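Local atomic coordinates of Tv2483 (Treponema vincentii, PDB entry 6DET), a protein that binds L-arginine with high selectivity and, as a lipoprotein of the ABC-transporter solute-binding family, probably delivers it for uptake into the cell. Residues A[122-128]-A[189-195]; A[133-137]-A[210-214]; A[44-48]-A[172-176]; A[83-87]-A[148-152]. All coordinates share one frame; numbering follows the deposited sequence.

Contact 1: residues A[122-128]-A[189-195]. With ARG (arginine), chain B.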
# COMPACT_ATOMS: atom_id res chain seq x y z
N ASN A 122 -7.28 1.39 5.40
CA ASN A 122 -7.00 2.47 4.48
C ASN A 122 -8.29 2.88 3.80
O ASN A 122 -9.31 2.18 3.86
CB ASN A 122 -5.96 2.05 3.44
CG ASN A 122 -5.68 3.14 2.44
OD1 ASN A 122 -5.21 4.23 2.81
ND2 ASN A 122 -5.99 2.87 1.17
N ALA A 123 -8.25 4.06 3.19
CA ALA A 123 -9.33 4.53 2.36
C ALA A 123 -8.70 5.24 1.18
O ALA A 123 -7.67 5.89 1.34
CB ALA A 123 -10.23 5.49 3.11
N LYS A 124 -9.30 5.09 0.01
CA LYS A 124 -8.94 5.90 -1.14
C LYS A 124 -9.72 7.21 -1.05
O LYS A 124 -10.93 7.20 -0.83
CB LYS A 124 -9.26 5.17 -2.42
CG LYS A 124 -8.14 4.15 -2.77
CD LYS A 124 -8.44 3.33 -3.99
CE LYS A 124 -7.29 2.38 -4.31
NZ LYS A 124 -6.60 1.84 -3.10
N ILE A 125 -9.02 8.32 -1.25
CA ILE A 125 -9.58 9.65 -1.17
C ILE A 125 -9.23 10.40 -2.45
O ILE A 125 -8.27 10.07 -3.15
CB ILE A 125 -9.05 10.39 0.08
CG1 ILE A 125 -7.52 10.46 0.04
CG2 ILE A 125 -9.50 9.66 1.34
CD1 ILE A 125 -6.91 11.30 1.12
N VAL A 126 -10.02 11.43 -2.74
CA VAL A 126 -9.84 12.25 -3.93
C VAL A 126 -9.33 13.62 -3.51
O VAL A 126 -9.92 14.27 -2.63
CB VAL A 126 -11.14 12.38 -4.73
CG1 VAL A 126 -10.92 13.30 -5.93
CG2 VAL A 126 -11.58 11.00 -5.20
N VAL A 127 -8.24 14.05 -4.14
CA VAL A 127 -7.56 15.29 -3.80
C VAL A 127 -7.66 16.23 -5.00
O VAL A 127 -7.49 15.80 -6.15
CB VAL A 127 -6.09 15.05 -3.39
CG1 VAL A 127 -5.36 16.37 -3.12
CG2 VAL A 127 -6.03 14.14 -2.14
N THR A 128 -7.96 17.50 -4.73
CA THR A 128 -8.03 18.54 -5.74
C THR A 128 -7.17 19.71 -5.30
O THR A 128 -6.61 19.71 -4.19
CB THR A 128 -9.47 19.02 -5.98
OG1 THR A 128 -10.00 19.60 -4.78
CG2 THR A 128 -10.35 17.88 -6.40
N ALA A 189 -8.25 16.16 -10.62
CA ALA A 189 -8.21 15.52 -9.32
C ALA A 189 -7.32 14.29 -9.43
O ALA A 189 -7.03 13.82 -10.54
CB ALA A 189 -9.59 15.11 -8.86
N ILE A 190 -6.94 13.76 -8.27
CA ILE A 190 -6.17 12.52 -8.16
C ILE A 190 -6.75 11.65 -7.06
O ILE A 190 -7.39 12.13 -6.11
CB ILE A 190 -4.68 12.78 -7.87
CG1 ILE A 190 -4.47 13.30 -6.44
CG2 ILE A 190 -4.09 13.73 -8.92
CD1 ILE A 190 -3.04 13.58 -6.07
N VAL A 191 -6.49 10.36 -7.17
CA VAL A 191 -6.79 9.37 -6.13
C VAL A 191 -5.49 9.03 -5.41
O VAL A 191 -4.47 8.74 -6.06
CB VAL A 191 -7.42 8.09 -6.71
CG1 VAL A 191 -7.65 7.06 -5.58
CG2 VAL A 191 -8.69 8.40 -7.38
N VAL A 192 -5.52 9.07 -4.08
CA VAL A 192 -4.38 8.64 -3.27
C VAL A 192 -4.93 7.81 -2.12
O VAL A 192 -6.13 7.81 -1.85
CB VAL A 192 -3.56 9.84 -2.74
CG1 VAL A 192 -2.94 10.62 -3.90
CG2 VAL A 192 -4.42 10.79 -1.92
N ASP A 193 -4.03 7.06 -1.47
CA ASP A 193 -4.41 6.32 -0.27
C ASP A 193 -4.23 7.24 0.93
O ASP A 193 -3.20 7.93 1.06
CB ASP A 193 -3.57 5.05 -0.04
CG ASP A 193 -3.85 3.95 -1.05
OD1 ASP A 193 -4.79 4.03 -1.86
OD2 ASP A 193 -3.10 2.93 -1.00
N LEU A 194 -5.24 7.25 1.80
CA LEU A 194 -5.14 8.02 3.03
C LEU A 194 -3.85 7.73 3.79
O LEU A 194 -3.17 8.66 4.24
CB LEU A 194 -6.36 7.71 3.92
CG LEU A 194 -6.41 8.44 5.25
CD1 LEU A 194 -6.53 9.94 5.03
CD2 LEU A 194 -7.60 7.93 6.06
N ILE A 195 -3.49 6.45 3.94
CA ILE A 195 -2.42 6.07 4.87
C ILE A 195 -1.10 6.76 4.50
O ILE A 195 -0.39 7.28 5.38
CB ILE A 195 -2.25 4.53 4.91
CG1 ILE A 195 -3.36 3.92 5.79
CG2 ILE A 195 -0.88 4.14 5.43
CD1 ILE A 195 -3.17 4.13 7.31
N ARG B . -2.76 0.41 -2.23
CA ARG B . -2.11 0.43 -3.56
C ARG B . -2.21 -0.95 -4.19
O ARG B . -2.41 -1.93 -3.45
CB ARG B . -0.65 0.84 -3.45
CG ARG B . -0.43 2.28 -3.00
CD ARG B . 1.04 2.66 -2.81
NE ARG B . 1.74 2.60 -4.08
CZ ARG B . 2.62 1.67 -4.43
NH1 ARG B . 3.15 1.73 -5.65
NH2 ARG B . 2.96 0.69 -3.59
OXT ARG B . -2.07 -1.08 -5.42
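Lys124 and Asp193 form a salt bridge, with NZ of Lys124 3.1 Å from OD1 of Asp193, met on the syn side but 23° out of the carboxylate plane. The two side chains run side by side in the same direction, and a bend at the last torsion of Lys124 (chi4 35°) turns its ammonium onto the acid. Glu217 shares that ammonium. The other oxygen, OD2 of Asp193, accepts from the alpha-amino N of the bound arginine at 2.8 Å and also pairs with Tyr219. Just past the end of that strand, OD1 of Asn122 receives the backbone N of Ile195 at 3.0 Å, while its ND2 turns to Glu217.

Behind these polar ends, backbone bonds tie Ile125 to Val192 and Val127 to Ile190 in both directions, and N of Leu194 adds a nearly straight bond to O of Ala123 at 2.8 Å. Packing follows on the face away from Lys124. CG2 of Val192 touches two neighbours, 3.7 Å from CG1 of Ile125 and 3.7 Å from CG2 of Val127, and helix 175-184 covers this side through Tyr179, Leu178 and Leu182. On the other face Val126 CG1 rests on Ala189 CB. This is an antiparallel strand pair inside the sheet of a periplasmic-binding-protein lobe, its end carrying the acid that receives the ligand's alpha-amino group.

Contact 2: residues A[133-137]-A[210-214]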
# COMPACT_ATOMS: atom_id res chain seq x y z
N GLY A 133 -12.80 25.15 -5.28
CA GLY A 133 -14.17 25.00 -4.83
C GLY A 133 -14.74 23.61 -4.94
O GLY A 133 -15.95 23.44 -4.84
N TYR A 134 -13.91 22.59 -5.17
CA TYR A 134 -14.41 21.23 -5.19
C TYR A 134 -14.83 20.82 -3.79
O TYR A 134 -14.03 20.89 -2.85
CB TYR A 134 -13.34 20.28 -5.72
CG TYR A 134 -13.09 20.41 -7.20
CD1 TYR A 134 -13.96 19.83 -8.11
CD2 TYR A 134 -11.98 21.08 -7.69
CE1 TYR A 134 -13.74 19.94 -9.47
CE2 TYR A 134 -11.76 21.19 -9.05
CZ TYR A 134 -12.64 20.62 -9.93
OH TYR A 134 -12.44 20.71 -11.29
N GLN A 135 -16.07 20.36 -3.65
CA GLN A 135 -16.55 19.91 -2.34
C GLN A 135 -17.12 18.49 -2.40
O GLN A 135 -16.99 17.73 -1.43
CB GLN A 135 -17.60 20.89 -1.79
CG GLN A 135 -17.03 22.24 -1.33
CD GLN A 135 -16.18 22.13 -0.08
OE1 GLN A 135 -14.98 22.37 -0.10
NE2 GLN A 135 -16.82 21.78 1.04
N THR A 136 -17.73 18.12 -3.52
CA THR A 136 -18.43 16.85 -3.61
C THR A 136 -17.89 16.02 -4.77
O THR A 136 -17.34 16.55 -5.74
CB THR A 136 -19.94 17.05 -3.78
OG1 THR A 136 -20.21 17.62 -5.07
CG2 THR A 136 -20.47 17.97 -2.71
N LEU A 137 -18.07 14.71 -4.66
CA LEU A 137 -17.68 13.83 -5.76
C LEU A 137 -18.44 14.18 -7.03
O LEU A 137 -17.89 14.06 -8.13
CB LEU A 137 -17.91 12.36 -5.39
CG LEU A 137 -17.11 11.76 -4.22
CD1 LEU A 137 -17.62 10.36 -3.90
CD2 LEU A 137 -15.62 11.72 -4.50
N ILE A 210 -11.83 15.82 -1.01
CA ILE A 210 -13.28 15.64 -1.06
C ILE A 210 -13.72 14.83 0.15
O ILE A 210 -13.19 13.74 0.42
CB ILE A 210 -13.69 14.96 -2.37
CG1 ILE A 210 -13.22 15.77 -3.58
CG2 ILE A 210 -15.19 14.75 -2.40
CD1 ILE A 210 -13.70 17.19 -3.60
N ASN A 211 -14.74 15.33 0.85
CA ASN A 211 -15.18 14.73 2.11
C ASN A 211 -15.43 13.23 1.97
O ASN A 211 -14.95 12.42 2.78
CB ASN A 211 -16.43 15.45 2.61
CG ASN A 211 -16.68 15.23 4.08
OD1 ASN A 211 -16.11 15.92 4.93
ND2 ASN A 211 -17.53 14.27 4.40
N GLU A 212 -16.18 12.84 0.94
CA GLU A 212 -16.55 11.43 0.78
C GLU A 212 -15.37 10.65 0.20
O GLU A 212 -14.86 10.98 -0.87
CB GLU A 212 -17.77 11.31 -0.13
CG GLU A 212 -18.38 9.93 -0.16
CD GLU A 212 -19.76 9.92 -0.77
OE1 GLU A 212 -20.05 10.81 -1.59
OE2 GLU A 212 -20.55 9.02 -0.42
N ALA A 213 -14.92 9.64 0.94
CA ALA A 213 -13.94 8.71 0.41
C ALA A 213 -14.61 7.80 -0.61
O ALA A 213 -15.83 7.60 -0.57
CB ALA A 213 -13.34 7.88 1.55
N ILE A 214 -13.81 7.23 -1.52
CA ILE A 214 -14.38 6.35 -2.54
C ILE A 214 -14.19 4.87 -2.23
O ILE A 214 -14.74 4.03 -2.96
CB ILE A 214 -13.80 6.66 -3.94
CG1 ILE A 214 -12.29 6.51 -3.98
CG2 ILE A 214 -14.21 8.06 -4.37
CD1 ILE A 214 -11.70 6.67 -5.40
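Segments 133-137 and 210-214 have no regular helix or strand and come nearest at Gln135 and Ile210, whose CA atoms lie 5.5 Å apart. Apolar side chains carry most of the contact, resting partly on backbone atoms and on Glu212. Ile210 does most of the work from its side, using both of its branches. CG2 lies against the opposing backbone, 3.6 Å from O of Gln135, and also meets the peptide N of Leu137. The longer branch swings toward the start of the other loop, where CD1 comes to 3.8 Å from CB of Tyr134; the ring of Tyr134 leads off in another direction.

Leu137 answers with a forked tip, which comes nearer the other loop than its CB does. CD2 touches two isoleucines, 3.7 Å from CG2 of Ile210 and 3.9 Å from CG2 of Ile214. CD1 instead lies along Glu212, whose extended chain crosses Leu137 at about a right angle and brings OE1 to 3.4 Å from that methyl. Both the aliphatic stem and OE1 of Glu212, an exposed residue, lie against this methyl.

Strand 120-129 runs beneath both loops: Tyr134 touches Thr128, and Ile210 and Ile214 lie on Val126 and bond to that strand through their backbones. Val160, just after helix 153-158, touches Leu137 and Ile214, and Ala156 and Leu157 of the helix pack on Ile214.

Contact 3: residues A[44-48]-A[172-176]. With ARG (arginine), chain B.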
# COMPACT_ATOMS: atom_id res chain seq x y z
N ASP A 44 9.61 2.06 -3.79
CA ASP A 44 10.48 2.74 -2.85
C ASP A 44 10.24 4.25 -2.78
O ASP A 44 11.13 4.99 -2.37
CB ASP A 44 11.94 2.45 -3.21
CG ASP A 44 12.36 3.13 -4.48
OD1 ASP A 44 11.49 3.64 -5.22
OD2 ASP A 44 13.57 3.16 -4.73
N PHE A 45 9.03 4.70 -3.16
CA PHE A 45 8.64 6.10 -3.10
C PHE A 45 7.35 6.30 -2.31
O PHE A 45 6.76 7.38 -2.38
CB PHE A 45 8.46 6.66 -4.53
CG PHE A 45 7.57 5.81 -5.41
CD1 PHE A 45 8.11 4.90 -6.31
CD2 PHE A 45 6.18 5.88 -5.31
CE1 PHE A 45 7.29 4.12 -7.13
CE2 PHE A 45 5.36 5.09 -6.11
CZ PHE A 45 5.91 4.21 -7.02
N VAL A 46 6.87 5.30 -1.57
CA VAL A 46 5.58 5.46 -0.90
C VAL A 46 5.81 6.16 0.44
O VAL A 46 6.45 5.58 1.31
CB VAL A 46 4.88 4.10 -0.67
CG1 VAL A 46 3.56 4.28 0.04
CG2 VAL A 46 4.64 3.39 -2.00
N PRO A 47 5.31 7.38 0.66
CA PRO A 47 5.58 8.05 1.94
C PRO A 47 5.12 7.23 3.15
O PRO A 47 4.16 6.46 3.07
CB PRO A 47 4.80 9.38 1.83
CG PRO A 47 4.69 9.64 0.33
CD PRO A 47 4.50 8.23 -0.24
N ILE A 48 5.85 7.40 4.26
CA ILE A 48 5.64 6.68 5.53
C ILE A 48 5.90 5.17 5.47
O ILE A 48 6.56 4.62 6.36
CB ILE A 48 4.22 6.96 6.07
CG1 ILE A 48 3.89 8.46 5.93
CG2 ILE A 48 4.14 6.52 7.51
CD1 ILE A 48 2.55 8.90 6.60
N MET A 172 -0.66 6.90 -13.92
CA MET A 172 0.71 7.38 -13.83
C MET A 172 1.57 6.41 -13.01
O MET A 172 1.06 5.58 -12.26
CB MET A 172 0.71 8.77 -13.23
CG MET A 172 -0.38 9.61 -13.87
SD MET A 172 -0.16 11.38 -13.72
CE MET A 172 -1.13 11.94 -15.12
N ALA A 173 2.88 6.52 -13.19
CA ALA A 173 3.80 5.53 -12.66
C ALA A 173 4.27 5.79 -11.23
O ALA A 173 4.77 4.85 -10.58
CB ALA A 173 5.05 5.45 -13.56
N THR A 174 4.18 7.02 -10.74
CA THR A 174 4.53 7.32 -9.35
C THR A 174 3.49 8.22 -8.70
O THR A 174 2.66 8.86 -9.35
CB THR A 174 5.89 8.01 -9.23
OG1 THR A 174 5.78 9.37 -9.68
CG2 THR A 174 6.96 7.30 -10.07
N ILE A 175 3.62 8.33 -7.38
CA ILE A 175 2.74 9.21 -6.63
C ILE A 175 3.09 10.67 -6.92
O ILE A 175 2.21 11.53 -7.02
CB ILE A 175 2.82 8.89 -5.13
CG1 ILE A 175 2.29 7.46 -4.86
CG2 ILE A 175 2.04 9.92 -4.31
CD1 ILE A 175 2.67 6.94 -3.47
N ASP A 176 4.39 10.97 -7.06
CA ASP A 176 4.78 12.35 -7.36
C ASP A 176 4.17 12.82 -8.67
O ASP A 176 3.82 14.00 -8.80
CB ASP A 176 6.30 12.48 -7.40
CG ASP A 176 6.91 12.71 -6.02
OD1 ASP A 176 6.16 13.00 -5.06
OD2 ASP A 176 8.15 12.63 -5.91
N ARG B . -2.76 0.41 -2.23
CA ARG B . -2.11 0.43 -3.56
C ARG B . -2.21 -0.95 -4.19
O ARG B . -2.41 -1.93 -3.45
CB ARG B . -0.65 0.84 -3.45
CG ARG B . -0.43 2.28 -3.00
CD ARG B . 1.04 2.66 -2.81
NE ARG B . 1.74 2.60 -4.08
CZ ARG B . 2.62 1.67 -4.43
NH1 ARG B . 3.15 1.73 -5.65
NH2 ARG B . 2.96 0.69 -3.59
OXT ARG B . -2.07 -1.08 -5.42
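The Phe45 ring has Thr174 over one face, with CB of Thr174 4.3 Å above the plane and close to the ring centre. Around it, at oblique angles, come O of Ala173, 3.8 Å from CZ of Phe45, the backbone N of Ile175, and NH1 of the bound arginine, 4.0 Å from the same CZ. A first torsion of 51° holds CG between the backbone N and the carbonyl carbon and carries the ring across to the start of helix 175-184. There Thr174 is the N-cap, its OG1 bonded to the backbone N of Gln177.

Ile175 lies beside the ring, on its CE2 and CD2 side. Its CD1 meets CD of Pro47 tip to tip at 3.9 Å, and its CG1 lies 4.1 Å from CE2 of Phe45. Tyr196 touches Ile175, Val46 and Pro47 together. Val46 points its CB away from 172-176, and its CG2 meets both CD1 of Ile175 and the ligand, 3.6 Å from NH2 of the arginine.

Apart from the ring's approaches to backbone polar atoms, the segments meet through hydrocarbon. Such a join between the two lobes is directionless, consistent with a cleft that can open and close, while Phe45 and Val46 give the guanidinium group an apolar wall.

Contact 4: residues A[83-87]-A[148-152]. With ARG (arginine), chain B.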
# COMPACT_ATOMS: atom_id res chain seq x y z
N GLN A 83 8.85 -2.42 -10.06
CA GLN A 83 7.84 -1.69 -10.83
C GLN A 83 6.47 -2.22 -10.41
O GLN A 83 6.20 -3.42 -10.54
CB GLN A 83 8.06 -1.90 -12.33
CG GLN A 83 7.07 -1.18 -13.21
CD GLN A 83 7.19 0.32 -13.09
OE1 GLN A 83 6.37 0.98 -12.43
NE2 GLN A 83 8.22 0.87 -13.70
N TRP A 84 5.60 -1.35 -9.88
CA TRP A 84 4.39 -1.86 -9.26
C TRP A 84 3.57 -2.69 -10.23
O TRP A 84 2.94 -3.68 -9.84
CB TRP A 84 3.55 -0.69 -8.71
CG TRP A 84 2.47 -1.10 -7.72
CD1 TRP A 84 1.11 -0.93 -7.87
CD2 TRP A 84 2.65 -1.68 -6.42
NE1 TRP A 84 0.45 -1.40 -6.76
CE2 TRP A 84 1.37 -1.86 -5.86
CE3 TRP A 84 3.77 -2.08 -5.69
CZ2 TRP A 84 1.17 -2.42 -4.61
CZ3 TRP A 84 3.57 -2.64 -4.42
CH2 TRP A 84 2.28 -2.80 -3.90
N ALA A 85 3.54 -2.28 -11.51
CA ALA A 85 2.71 -2.96 -12.51
C ALA A 85 3.18 -4.39 -12.77
O ALA A 85 2.41 -5.20 -13.28
CB ALA A 85 2.72 -2.19 -13.83
N GLN A 86 4.43 -4.70 -12.41
CA GLN A 86 5.03 -6.02 -12.62
C GLN A 86 4.94 -6.92 -11.40
O GLN A 86 5.51 -8.02 -11.41
CB GLN A 86 6.52 -5.86 -12.98
CG GLN A 86 6.79 -5.22 -14.34
CD GLN A 86 6.02 -5.89 -15.45
OE1 GLN A 86 6.24 -7.06 -15.75
NE2 GLN A 86 5.08 -5.16 -16.04
N LYS A 87 4.26 -6.47 -10.33
CA LYS A 87 4.39 -7.14 -9.04
C LYS A 87 3.92 -8.58 -9.11
O LYS A 87 4.52 -9.46 -8.49
CB LYS A 87 3.64 -6.34 -7.95
CG LYS A 87 2.14 -6.12 -8.16
CD LYS A 87 1.59 -5.19 -7.08
CE LYS A 87 0.14 -4.83 -7.40
NZ LYS A 87 0.08 -4.00 -8.66
N GLU A 148 -2.56 6.21 -9.67
CA GLU A 148 -1.37 5.38 -9.85
C GLU A 148 -1.75 4.09 -10.59
O GLU A 148 -2.75 3.44 -10.27
CB GLU A 148 -0.73 5.11 -8.48
CG GLU A 148 0.62 4.46 -8.57
CD GLU A 148 1.29 4.21 -7.20
OE1 GLU A 148 0.62 4.22 -6.13
OE2 GLU A 148 2.51 3.94 -7.20
N ALA A 149 -0.97 3.75 -11.61
CA ALA A 149 -1.25 2.56 -12.40
C ALA A 149 -1.22 1.30 -11.54
O ALA A 149 -0.41 1.18 -10.62
CB ALA A 149 -0.24 2.40 -13.53
N ASP A 150 -2.09 0.35 -11.89
CA ASP A 150 -2.14 -0.99 -11.28
C ASP A 150 -2.37 -0.95 -9.78
O ASP A 150 -1.86 -1.80 -9.04
CB ASP A 150 -0.87 -1.79 -11.59
CG ASP A 150 -0.74 -2.12 -13.06
OD1 ASP A 150 -1.21 -3.20 -13.45
OD2 ASP A 150 -0.17 -1.29 -13.81
N THR A 151 -3.19 0.01 -9.33
CA THR A 151 -3.60 0.10 -7.94
C THR A 151 -5.10 -0.10 -7.76
O THR A 151 -5.62 0.16 -6.67
CB THR A 151 -3.22 1.45 -7.33
OG1 THR A 151 -3.91 2.50 -8.03
CG2 THR A 151 -1.71 1.69 -7.38
N ALA A 152 -5.81 -0.51 -8.81
CA ALA A 152 -7.28 -0.58 -8.80
C ALA A 152 -7.91 0.75 -8.43
O ALA A 152 -9.03 0.80 -7.92
CB ALA A 152 -7.79 -1.67 -7.86
N ARG B . -2.76 0.41 -2.23
CA ARG B . -2.11 0.43 -3.56
C ARG B . -2.21 -0.95 -4.19
O ARG B . -2.41 -1.93 -3.45
CB ARG B . -0.65 0.84 -3.45
CG ARG B . -0.43 2.28 -3.00
CD ARG B . 1.04 2.66 -2.81
NE ARG B . 1.74 2.60 -4.08
CZ ARG B . 2.62 1.67 -4.43
NH1 ARG B . 3.15 1.73 -5.65
NH2 ARG B . 2.96 0.69 -3.59
OXT ARG B . -2.07 -1.08 -5.42
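Trp84 reaches across to the turn at 148-152, in the ligand cleft of a family 3 solute-binding protein, where a type II beta turn from Glu148 to Thr151 faces a short 3-10 segment. Its CB lies 3.9 Å from NH1 of the bound arginine, and from CG onward the indole spreads under the guanidinium group. CG and CD2 meet NH1, while CE3, CZ3 and CH2 meet NH2, which stands 3.3 Å above the plane and offset toward the rim. On the opposite face CD of Lys87 covers the ring centre, so the indole is sandwiched between a lysine chain and the ligand. At the edge CD1 has O of Ala149 near the ring plane. NE1 donates to the ligand carboxylate oxygen OXT at 2.9 Å, and CZ2 also approaches that oxygen. One indole therefore touches both ends of the folded arginine.

Glu148 takes the guanidinium from another direction: its chain is extended beyond CG, and OE1 accepts from NE and OE2 from NH1 of the ligand. These paired hydrogen bonds probably offset part of the positive charge of the ligand's side chain.

Lys87 makes the polar link between the two segments. Its chain bends at chi4 (-67°), and NZ donates to O of Asp150 in the carbonyl plane at 3.0 Å and to O of Trp84 from above that carbonyl's plane, the face opposite to the one used by N of Lys87.

Overall arrangement
Contacts 1, 3 and 4 surround the bound arginine from different directions: contact 1 takes its alpha-amino end, contact 3 lies beside the guanidinium, and contact 4 reaches both the guanidinium and the carboxylate. Contacts 3 and 4 have centres about 11 Å apart and are joined directly, since O of Met172 lies 2.8 Å from N of Ala149, a probable hydrogen bond, and Phe45 packs on Glu148. Helix 175-184, which starts in contact 3, is followed in the chain by strand 189-193 of contact 1. Contact 2 does not touch the ligand, the side chain of Ile214 being about 11 Å from it, yet it continues contact 1 through probable backbone bonds from Ile210 and Ile214 to Val126 and Lys124.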